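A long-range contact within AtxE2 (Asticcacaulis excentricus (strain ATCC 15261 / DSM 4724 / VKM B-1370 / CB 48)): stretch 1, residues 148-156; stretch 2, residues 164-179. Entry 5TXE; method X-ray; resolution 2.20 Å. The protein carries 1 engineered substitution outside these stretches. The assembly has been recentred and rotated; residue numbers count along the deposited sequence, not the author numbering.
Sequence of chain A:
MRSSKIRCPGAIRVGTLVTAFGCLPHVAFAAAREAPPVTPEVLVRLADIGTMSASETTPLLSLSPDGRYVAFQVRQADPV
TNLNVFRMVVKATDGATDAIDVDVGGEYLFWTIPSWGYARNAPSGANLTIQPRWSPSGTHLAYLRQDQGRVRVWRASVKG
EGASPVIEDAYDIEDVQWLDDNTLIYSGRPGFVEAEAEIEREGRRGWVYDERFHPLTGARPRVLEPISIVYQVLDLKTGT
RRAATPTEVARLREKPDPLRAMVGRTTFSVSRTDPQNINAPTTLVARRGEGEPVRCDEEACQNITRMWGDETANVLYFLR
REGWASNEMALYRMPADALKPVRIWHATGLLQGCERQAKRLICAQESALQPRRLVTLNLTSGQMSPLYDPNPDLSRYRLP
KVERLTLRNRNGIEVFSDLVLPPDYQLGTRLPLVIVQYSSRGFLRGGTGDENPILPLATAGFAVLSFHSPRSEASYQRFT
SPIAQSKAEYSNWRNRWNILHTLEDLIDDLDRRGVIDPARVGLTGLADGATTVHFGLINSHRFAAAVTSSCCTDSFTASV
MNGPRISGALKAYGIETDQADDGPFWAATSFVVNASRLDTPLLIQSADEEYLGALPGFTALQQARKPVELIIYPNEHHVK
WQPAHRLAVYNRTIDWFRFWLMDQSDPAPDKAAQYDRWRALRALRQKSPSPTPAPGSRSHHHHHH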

# COMPACT_ATOMS: atom_id res chain seq x y z
N GLN A 148 16.89 18.20 3.18
CA GLN A 148 18.26 17.77 3.53
C GLN A 148 18.28 16.61 4.52
O GLN A 148 19.10 16.57 5.45
CB GLN A 148 19.13 18.89 4.15
CG GLN A 148 19.85 19.77 3.17
CD GLN A 148 18.90 20.69 2.49
OE1 GLN A 148 18.12 21.39 3.16
NE2 GLN A 148 18.94 20.71 1.15
N GLY A 149 17.40 15.65 4.32
CA GLY A 149 17.48 14.45 5.12
C GLY A 149 16.87 14.62 6.50
O GLY A 149 16.94 13.71 7.27
N ARG A 150 16.29 15.77 6.83
CA ARG A 150 15.84 16.01 8.22
C ARG A 150 14.37 16.39 8.20
O ARG A 150 13.95 17.27 7.45
CB ARG A 150 16.71 17.08 8.93
CG ARG A 150 16.31 17.47 10.38
CD ARG A 150 16.56 16.40 11.46
NE ARG A 150 17.91 15.82 11.38
CZ ARG A 150 19.01 16.45 11.79
NH1 ARG A 150 18.95 17.67 12.33
NH2 ARG A 150 20.18 15.86 11.65
N VAL A 151 13.57 15.74 9.05
CA VAL A 151 12.16 16.08 9.19
C VAL A 151 11.94 17.19 10.25
O VAL A 151 12.26 17.04 11.44
CB VAL A 151 11.35 14.86 9.62
CG1 VAL A 151 9.88 15.22 9.72
CG2 VAL A 151 11.55 13.74 8.60
N ARG A 152 11.34 18.25 9.80
CA ARG A 152 11.06 19.41 10.65
C ARG A 152 9.55 19.65 10.68
O ARG A 152 8.81 19.12 9.84
CB ARG A 152 11.68 20.63 10.02
CG ARG A 152 13.20 20.57 9.90
CD ARG A 152 13.78 21.85 9.26
NE ARG A 152 15.21 21.72 9.11
CZ ARG A 152 15.83 20.98 8.19
NH1 ARG A 152 15.16 20.27 7.29
NH2 ARG A 152 17.12 20.92 8.21
N VAL A 153 9.10 20.49 11.60
CA VAL A 153 7.73 21.00 11.56
C VAL A 153 7.74 22.33 10.81
O VAL A 153 8.53 23.23 11.12
CB VAL A 153 7.14 21.22 12.95
CG1 VAL A 153 5.75 21.77 12.80
CG2 VAL A 153 7.11 19.91 13.72
N TRP A 154 6.85 22.44 9.84
CA TRP A 154 6.66 23.64 9.13
C TRP A 154 5.31 24.23 9.53
O TRP A 154 4.40 23.51 9.91
CB TRP A 154 6.71 23.42 7.60
CG TRP A 154 8.13 23.23 7.04
CD1 TRP A 154 9.02 22.31 7.44
CD2 TRP A 154 8.75 23.98 6.01
NE1 TRP A 154 10.19 22.45 6.74
CE2 TRP A 154 10.04 23.45 5.83
CE3 TRP A 154 8.34 25.05 5.19
CZ2 TRP A 154 10.93 23.93 4.87
CZ3 TRP A 154 9.25 25.56 4.26
CH2 TRP A 154 10.54 25.01 4.12
N ARG A 155 5.21 25.54 9.38
CA ARG A 155 4.01 26.31 9.62
C ARG A 155 3.65 27.10 8.40
O ARG A 155 4.49 27.79 7.87
CB ARG A 155 4.28 27.26 10.76
CG ARG A 155 3.13 28.20 11.07
CD ARG A 155 3.55 29.01 12.26
NE ARG A 155 2.53 29.97 12.61
CZ ARG A 155 2.53 31.22 12.20
NH1 ARG A 155 3.51 31.67 11.41
NH2 ARG A 155 1.54 32.03 12.57
N ALA A 156 2.44 26.98 7.93
CA ALA A 156 2.02 27.66 6.72
C ALA A 156 0.79 28.56 6.98
O ALA A 156 -0.12 28.17 7.69
CB ALA A 156 1.66 26.66 5.64
N SER A 164 7.27 28.29 6.57
CA SER A 164 8.67 28.15 6.92
C SER A 164 8.80 27.14 8.03
O SER A 164 7.84 26.86 8.69
CB SER A 164 9.25 29.48 7.37
OG SER A 164 8.40 29.99 8.34
N PRO A 165 9.99 26.59 8.23
CA PRO A 165 10.18 25.64 9.28
C PRO A 165 10.20 26.34 10.63
O PRO A 165 10.87 27.38 10.77
CB PRO A 165 11.58 25.06 8.98
CG PRO A 165 12.30 26.10 8.19
CD PRO A 165 11.20 26.82 7.42
N VAL A 166 9.51 25.76 11.62
CA VAL A 166 9.48 26.34 12.97
C VAL A 166 10.05 25.44 14.04
O VAL A 166 10.39 25.89 15.11
CB VAL A 166 8.08 26.82 13.34
CG1 VAL A 166 7.66 27.94 12.39
CG2 VAL A 166 7.07 25.69 13.24
N ILE A 167 10.20 24.16 13.76
CA ILE A 167 10.84 23.31 14.72
C ILE A 167 11.84 22.42 14.00
O ILE A 167 11.48 21.72 13.04
CB ILE A 167 9.80 22.41 15.45
CG1 ILE A 167 8.66 23.25 16.05
CG2 ILE A 167 10.46 21.63 16.58
CD1 ILE A 167 7.58 22.44 16.74
N GLU A 168 13.06 22.37 14.54
CA GLU A 168 14.07 21.45 14.08
C GLU A 168 14.78 20.92 15.29
O GLU A 168 14.97 21.64 16.24
CB GLU A 168 15.10 22.16 13.21
CG GLU A 168 16.15 21.20 12.67
CD GLU A 168 17.25 21.90 11.87
OE1 GLU A 168 16.99 22.97 11.28
OE2 GLU A 168 18.37 21.32 11.81
N ASP A 169 15.21 19.67 15.27
CA ASP A 169 16.09 19.21 16.31
C ASP A 169 17.17 18.26 15.77
O ASP A 169 17.22 18.01 14.58
CB ASP A 169 15.23 18.60 17.41
CG ASP A 169 15.76 18.91 18.83
OD1 ASP A 169 17.01 18.78 19.04
OD2 ASP A 169 14.91 19.22 19.72
N ALA A 170 18.03 17.75 16.64
CA ALA A 170 18.99 16.69 16.25
C ALA A 170 18.33 15.39 15.75
O ALA A 170 18.99 14.56 15.12
CB ALA A 170 19.89 16.36 17.42
N TYR A 171 17.04 15.23 15.99
CA TYR A 171 16.31 14.04 15.58
C TYR A 171 15.19 14.47 14.67
O TYR A 171 14.77 15.68 14.68
CB TYR A 171 15.81 13.30 16.81
CG TYR A 171 15.09 14.16 17.82
CD1 TYR A 171 15.78 14.80 18.85
CD2 TYR A 171 13.73 14.29 17.77
CE1 TYR A 171 15.12 15.58 19.79
CE2 TYR A 171 13.06 15.06 18.70
CZ TYR A 171 13.76 15.71 19.70
OH TYR A 171 13.08 16.44 20.62
N ASP A 172 14.72 13.53 13.86
CA ASP A 172 13.53 13.80 13.06
C ASP A 172 12.30 14.00 13.96
O ASP A 172 12.07 13.19 14.90
CB ASP A 172 13.20 12.65 12.10
CG ASP A 172 14.23 12.50 10.97
OD1 ASP A 172 14.87 13.51 10.50
OD2 ASP A 172 14.32 11.34 10.53
N ILE A 173 11.48 15.00 13.65
CA ILE A 173 10.26 15.17 14.40
C ILE A 173 9.29 14.12 13.87
O ILE A 173 9.15 13.98 12.65
CB ILE A 173 9.64 16.53 14.19
CG1 ILE A 173 10.61 17.68 14.51
CG2 ILE A 173 8.36 16.65 15.02
CD1 ILE A 173 11.42 17.46 15.76
N GLU A 174 8.56 13.47 14.77
CA GLU A 174 7.63 12.37 14.39
C GLU A 174 6.18 12.75 14.41
O GLU A 174 5.39 12.08 13.79
CB GLU A 174 7.87 11.14 15.27
CG GLU A 174 9.24 10.52 14.93
CD GLU A 174 9.69 9.38 15.84
OE1 GLU A 174 8.85 8.81 16.59
OE2 GLU A 174 10.90 9.04 15.78
N ASP A 175 5.82 13.83 15.13
CA ASP A 175 4.43 14.27 15.19
C ASP A 175 4.38 15.65 15.85
O ASP A 175 5.30 16.06 16.53
CB ASP A 175 3.58 13.31 16.05
CG ASP A 175 2.11 13.28 15.62
OD1 ASP A 175 1.63 14.06 14.75
OD2 ASP A 175 1.37 12.48 16.22
N VAL A 176 3.24 16.30 15.66
CA VAL A 176 3.02 17.64 16.15
C VAL A 176 1.50 17.93 16.27
O VAL A 176 0.71 17.41 15.48
CB VAL A 176 3.69 18.64 15.16
CG1 VAL A 176 3.03 18.56 13.78
CG2 VAL A 176 3.62 20.05 15.72
N GLN A 177 1.12 18.71 17.27
CA GLN A 177 -0.24 19.27 17.39
C GLN A 177 -0.13 20.70 17.97
O GLN A 177 0.83 21.03 18.67
CB GLN A 177 -1.10 18.50 18.40
CG GLN A 177 -1.46 17.11 18.01
CD GLN A 177 -2.64 16.95 17.04
OE1 GLN A 177 -3.48 17.88 16.80
NE2 GLN A 177 -2.72 15.73 16.47
N TRP A 178 -1.17 21.50 17.72
CA TRP A 178 -1.33 22.80 18.36
C TRP A 178 -1.91 22.62 19.76
O TRP A 178 -2.87 21.89 19.93
CB TRP A 178 -2.30 23.63 17.54
CG TRP A 178 -1.84 23.91 16.15
CD1 TRP A 178 -2.11 23.18 15.00
CD2 TRP A 178 -1.06 25.02 15.73
NE1 TRP A 178 -1.54 23.80 13.92
CE2 TRP A 178 -0.88 24.92 14.34
CE3 TRP A 178 -0.51 26.12 16.41
CZ2 TRP A 178 -0.17 25.85 13.62
CZ3 TRP A 178 0.21 27.04 15.70
CH2 TRP A 178 0.36 26.90 14.30
N LEU A 179 -1.28 23.23 20.75
CA LEU A 179 -1.88 23.37 22.08
C LEU A 179 -2.78 24.65 22.16
O LEU A 179 -3.80 24.62 22.82
CB LEU A 179 -0.85 23.37 23.18
CG LEU A 179 -0.03 22.09 23.37
CD1 LEU A 179 0.94 22.21 24.55
CD2 LEU A 179 -0.95 20.91 23.56
O HOH W 1 14.10 17.70 13.28

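The contact begins as an antiparallel pairing, in which the strand 164-167 runs back along the strand 150-156. Ser164 opens it with two backbone hydrogen bonds to one partner: Ser164 N donates to Arg155 O (3.1 Å), and Arg155 N donates to Ser164 O (3.0 Å). The closed pair is made by backbone atoms alone and does not depend on the side chain.

Pro165 follows at a non-hydrogen-bonded position opposite Trp154. Proline has no amide hydrogen to give, and this site asks for none. Its ring is used instead: Pro165 CD lies 3.7 Å from the centroid of the six-membered ring of Trp154, only 4° off the ring normal, a CH-pi contact squarely over the face. The carbons next to a proline nitrogen are somewhat polarized, which makes their hydrogens good partners for an electron-rich indole. Pro165 CA also makes a CA-H...O contact with Val153 O, at 3.5 Å.

At Val166 the pairing is interrupted by a beta bulge, where the register shifts by one between Val153 and Trp154. Val153 O consequently accepts two hydrogen bonds, from Val166 N (2.8 Å) and from Ile167 N (3.3 Å). The side chain of Val166 points sideways, yet still packs its CG1 3.8 Å from Arg155 CB, using the aliphatic part of a long charged residue.

Ile167 restores the regular pattern. Its carbonyl O accepts from Val153 N at 3.0 Å, while the two branched side chains meet on the same face of the sheet, with Ile167 CB 3.8 Å from Val153 CB. Branching at CB favours extended backbone.

Beyond the strand, Glu168 reaches back with an extended side chain. Its OE1 accepts a hydrogen bond from Arg152 NE (3.1 Å) near the guanidinium plane, forming a salt bridge; its OE2 makes a longer one with Arg150 NH1, at 3.7 Å. One carboxylate thus meets two arginines.

The chain then turns. Asp169 steadies the turn locally, its OD1 accepting from Ala170 N at 2.8 Å. A water bridges the loop to the first stretch: it accepts from Asp169 N (3.0 Å) and lies 2.7 Å from Val151 O and 2.5 Å from Tyr171 O. Ala170, small and exposed, places its carbonyl O over one face of the Arg150 guanidinium.

Asp172 brings the chain back. Its OD1 takes the hydrogen bond from Val151 N (3.0 Å, nearly linear) in place of a backbone carbonyl, and lies 3.9 Å from Arg150 NE in a long salt bridge. A short acidic side chain suits both tasks.

Ile173 N next donates to Val151 O at 3.1 Å, and the chain now runs nearly parallel to the first strand, 20° between directions. Ile173 CG2 packs 3.7 Å from Val153 CG2, and Val176 CB lies 3.9 Å from that same methyl, so Val153 is buried among aliphatic neighbours. Finally, the edge of the Trp178 ring meets the edge of the Arg155 guanidinium, with CH2 4.1 Å from Arg155 NE.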